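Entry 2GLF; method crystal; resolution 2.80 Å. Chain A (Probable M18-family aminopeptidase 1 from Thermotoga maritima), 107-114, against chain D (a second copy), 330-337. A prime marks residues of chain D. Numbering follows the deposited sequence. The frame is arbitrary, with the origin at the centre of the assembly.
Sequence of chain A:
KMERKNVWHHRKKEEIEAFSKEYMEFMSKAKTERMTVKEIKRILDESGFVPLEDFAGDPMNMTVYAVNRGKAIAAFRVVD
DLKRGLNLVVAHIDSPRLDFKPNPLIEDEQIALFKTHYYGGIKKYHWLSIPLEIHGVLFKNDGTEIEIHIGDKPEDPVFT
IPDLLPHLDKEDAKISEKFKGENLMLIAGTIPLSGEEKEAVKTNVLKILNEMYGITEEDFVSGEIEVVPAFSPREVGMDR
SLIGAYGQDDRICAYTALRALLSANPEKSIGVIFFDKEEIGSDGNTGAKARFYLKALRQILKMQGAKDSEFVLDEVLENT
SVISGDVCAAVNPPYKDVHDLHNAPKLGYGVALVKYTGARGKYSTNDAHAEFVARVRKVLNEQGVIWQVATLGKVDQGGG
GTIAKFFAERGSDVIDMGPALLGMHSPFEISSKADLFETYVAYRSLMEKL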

# COMPACT_ATOMS: atom_id res chain seq x y z
N GLU A 107 2.46 31.96 -27.32
CA GLU A 107 1.73 31.26 -28.37
C GLU A 107 2.07 29.78 -28.28
O GLU A 107 3.23 29.42 -28.07
N ASP A 108 1.07 28.93 -28.43
CA ASP A 108 1.28 27.48 -28.37
C ASP A 108 0.28 26.77 -29.27
O ASP A 108 -0.92 27.04 -29.21
N GLU A 109 0.78 25.85 -30.09
CA GLU A 109 -0.06 25.12 -31.02
C GLU A 109 -0.96 26.07 -31.81
O GLU A 109 -2.15 25.81 -32.00
N GLN A 110 -0.36 27.17 -32.25
CA GLN A 110 -1.02 28.19 -33.05
C GLN A 110 -2.15 28.93 -32.33
O GLN A 110 -3.09 29.42 -32.96
N ILE A 111 -2.05 29.02 -31.01
CA ILE A 111 -3.06 29.71 -30.21
C ILE A 111 -2.44 30.74 -29.27
O ILE A 111 -1.60 30.41 -28.44
N ALA A 112 -2.86 32.00 -29.41
CA ALA A 112 -2.36 33.06 -28.56
C ALA A 112 -2.94 32.82 -27.16
O ALA A 112 -4.13 32.54 -27.02
N LEU A 113 -2.10 32.94 -26.13
CA LEU A 113 -2.56 32.69 -24.77
C LEU A 113 -2.11 33.72 -23.74
O LEU A 113 -1.05 34.34 -23.88
N PHE A 114 -2.92 33.89 -22.70
CA PHE A 114 -2.57 34.80 -21.61
C PHE A 114 -2.34 33.94 -20.38
O PHE A 114 -3.29 33.33 -19.86
N ALA D 330 -10.60 19.79 -30.63
CA ALA D 330 -9.49 20.57 -31.17
C ALA D 330 -8.34 20.49 -30.18
O ALA D 330 -8.56 20.40 -28.97
N VAL D 331 -7.10 20.51 -30.68
CA VAL D 331 -5.96 20.45 -29.78
C VAL D 331 -5.99 21.65 -28.83
O VAL D 331 -5.93 22.80 -29.27
N ASN D 332 -6.10 21.35 -27.54
CA ASN D 332 -6.14 22.32 -26.45
C ASN D 332 -4.72 22.34 -25.89
O ASN D 332 -4.33 21.45 -25.14
N PRO D 333 -3.92 23.37 -26.24
CA PRO D 333 -2.53 23.52 -25.79
C PRO D 333 -2.12 22.94 -24.44
O PRO D 333 -1.28 22.04 -24.38
N PRO D 334 -2.68 23.45 -23.33
CA PRO D 334 -2.27 22.88 -22.04
C PRO D 334 -2.46 21.36 -21.94
O PRO D 334 -1.90 20.73 -21.05
N TYR D 335 -3.24 20.78 -22.85
CA TYR D 335 -3.48 19.34 -22.83
C TYR D 335 -3.20 18.70 -24.19
O TYR D 335 -3.81 17.70 -24.54
N LYS D 336 -2.28 19.29 -24.95
CA LYS D 336 -1.94 18.76 -26.27
C LYS D 336 -1.54 17.28 -26.23
O LYS D 336 -1.68 16.57 -27.23
N ASP D 337 -1.03 16.82 -25.09
CA ASP D 337 -0.56 15.44 -24.95
C ASP D 337 -1.60 14.34 -25.17
O ASP D 337 -1.25 13.19 -25.36

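A recurring device at protein interfaces is to place one lysine within reach of two carboxylates while a compact hydrophobic residue fills the space beside them. The contact between residues 107-114 of chain A and 330-337 of chain D, two copies of the M18-family aminopeptidase from Thermotoga maritima, illustrates the principle on a small scale, burying 332 Å² in total.

The polar part centres on Lys336′. Its CA-to-CB bond points toward the chain A stretch, and its p, t, p, t rotamer carries the ammonium group to two acidic side chains that are neighbours in sequence. Lys336′ NZ lies 3.5 Å from Asp108 OD2 and 3.5 Å from Glu109 OE2, and both pairs are salt bridges. The second also includes a weak hydrogen bond, with Lys336′ NZ as donor and Glu109 OE2 as acceptor. At such separations the attraction is chiefly that of opposite charges, with little help from close directional bonding. The two acids reach the lysine differently: Asp108 has a t chi1, whereas Glu109 folds its longer chain through m, m and a chi3 of -44°. The other carboxylate oxygen of Glu109, OE1, is hydrogen-bonded elsewhere in the structure.

The backbone helps to present these acids together. Asp108 to Ile111 form a type I′ turn joining two strand segments, with Glu109 and Gln110 at its corners, both at positive phi. The turn is closed by reciprocal hydrogen bonds, Ile111 N to Asp108 O at 2.9 Å and Asp108 N to Ile111 O at 3.1 Å. Asp108 and Glu109 both direct their CA-to-CB bonds toward the chain D stretch, while that of Gln110 points sideways and its side chain makes no contact with the opposing stretch. On the partner chain, a hydrogen bond from Lys336′ N to Pro333′ O, 3.0 Å long, links the lysine to the proline at the heart of the apolar packing.

Pro333′ has the largest covered area of any residue here, 82 Å², and its ring has a C-gamma exo pucker. Four residues of chain A meet it. Pro333′ CG lies 3.4 Å from Asp108 O, in van der Waals contact with a carbonyl already engaged by Ile111 N, and 4.0 Å from Glu109 CB. The proline is thus touched by both residues that also bind the lysine. Ile111, in the m, t rotamer, extends its CD1 to 3.6 Å from Pro333′ CD, the tightest of the apolar side-chain contacts. Leu113, also m, t, makes a looser one, with CD1 4.2 Å from Pro333′ CB.

Val331′ extends the packing beyond the proline. Its chi1 of 27° falls between the usual wells, and Val331′ CG2 rests 3.9 Å from Glu109 CG, so the aliphatic part of the glutamate serves as a packing surface while its OE2 pairs with Lys336′ NZ. Ile111 CD1 also comes within 4.0 Å of Val331′ O. Along the strand, the side chains of Ala112 and Phe114 are out of reach of the chain D stretch, alternating with the inward-pointing Ile111 and Leu113 as an extended chain requires.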

# COMPACT_ATOMS: atom_id res chain seq x y z
CB GLU A 107 2.10 31.76 -29.76
CG GLU A 107 1.31 31.03 -30.85
CD GLU A 107 1.58 31.51 -32.26
OE1 GLU A 107 1.47 32.73 -32.50
OE2 GLU A 107 1.87 30.66 -33.14
CB ASP A 108 1.14 26.97 -26.94
CG ASP A 108 1.92 25.70 -26.71
OD1 ASP A 108 1.64 25.00 -25.71
OD2 ASP A 108 2.83 25.41 -27.51
CB GLU A 109 -0.90 24.07 -30.30
CG GLU A 109 -0.09 22.89 -29.76
CD GLU A 109 0.87 22.28 -30.79
OE1 GLU A 109 0.47 22.08 -31.97
OE2 GLU A 109 2.04 22.00 -30.42
CB GLN A 110 -1.53 27.57 -34.35
CG GLN A 110 -0.43 27.27 -35.37
CD GLN A 110 0.59 26.24 -34.89
OE1 GLN A 110 0.26 25.06 -34.72
NE2 GLN A 110 1.83 26.68 -34.66
CB ILE A 111 -3.87 28.70 -29.37
CG1 ILE A 111 -4.65 27.78 -30.30
CG2 ILE A 111 -4.80 29.43 -28.42
CD1 ILE A 111 -5.45 26.71 -29.58
CB ALA A 112 -2.79 34.42 -29.09
CB LEU A 113 -2.05 31.33 -24.31
CG LEU A 113 -2.55 30.08 -25.02
CD1 LEU A 113 -1.63 28.92 -24.66
CD2 LEU A 113 -3.98 29.80 -24.61
CB PHE A 114 -3.70 35.79 -21.30
CG PHE A 114 -3.85 36.87 -22.31
CD1 PHE A 114 -5.07 37.06 -22.96
CD2 PHE A 114 -2.80 37.73 -22.59
CE1 PHE A 114 -5.23 38.08 -23.88
CE2 PHE A 114 -2.94 38.75 -23.51
CZ PHE A 114 -4.16 38.93 -24.16
CB ALA D 330 -9.92 22.02 -31.36
CB VAL D 331 -4.62 20.37 -30.56
CG1 VAL D 331 -4.75 21.03 -31.92
CG2 VAL D 331 -3.50 21.02 -29.75
CB ASN D 332 -7.14 21.83 -25.41
CG ASN D 332 -7.38 22.81 -24.28
OD1 ASN D 332 -8.36 22.69 -23.56
ND2 ASN D 332 -6.48 23.78 -24.12
CB PRO D 333 -2.31 25.02 -25.91
CG PRO D 333 -3.07 25.34 -27.16
CD PRO D 333 -4.38 24.59 -26.91
CB PRO D 334 -3.14 23.64 -21.03
CG PRO D 334 -4.35 24.01 -21.83
CD PRO D 334 -3.74 24.45 -23.14
CB TYR D 335 -4.92 19.04 -22.44
CG TYR D 335 -5.39 19.82 -21.24
CD1 TYR D 335 -6.50 20.67 -21.32
CD2 TYR D 335 -4.71 19.75 -20.02
CE1 TYR D 335 -6.91 21.44 -20.24
CE2 TYR D 335 -5.11 20.52 -18.93
CZ TYR D 335 -6.21 21.36 -19.05
OH TYR D 335 -6.59 22.16 -17.99
CB LYS D 336 -0.81 19.58 -26.89
CG LYS D 336 0.55 19.26 -26.28
CD LYS D 336 1.71 19.93 -27.01
CE LYS D 336 1.84 21.39 -26.63
NZ LYS D 336 3.13 21.93 -27.13
CB ASP D 337 0.08 15.24 -23.57
CG ASP D 337 1.59 15.40 -23.61
OD1 ASP D 337 2.23 15.22 -22.55
OD2 ASP D 337 2.14 15.69 -24.69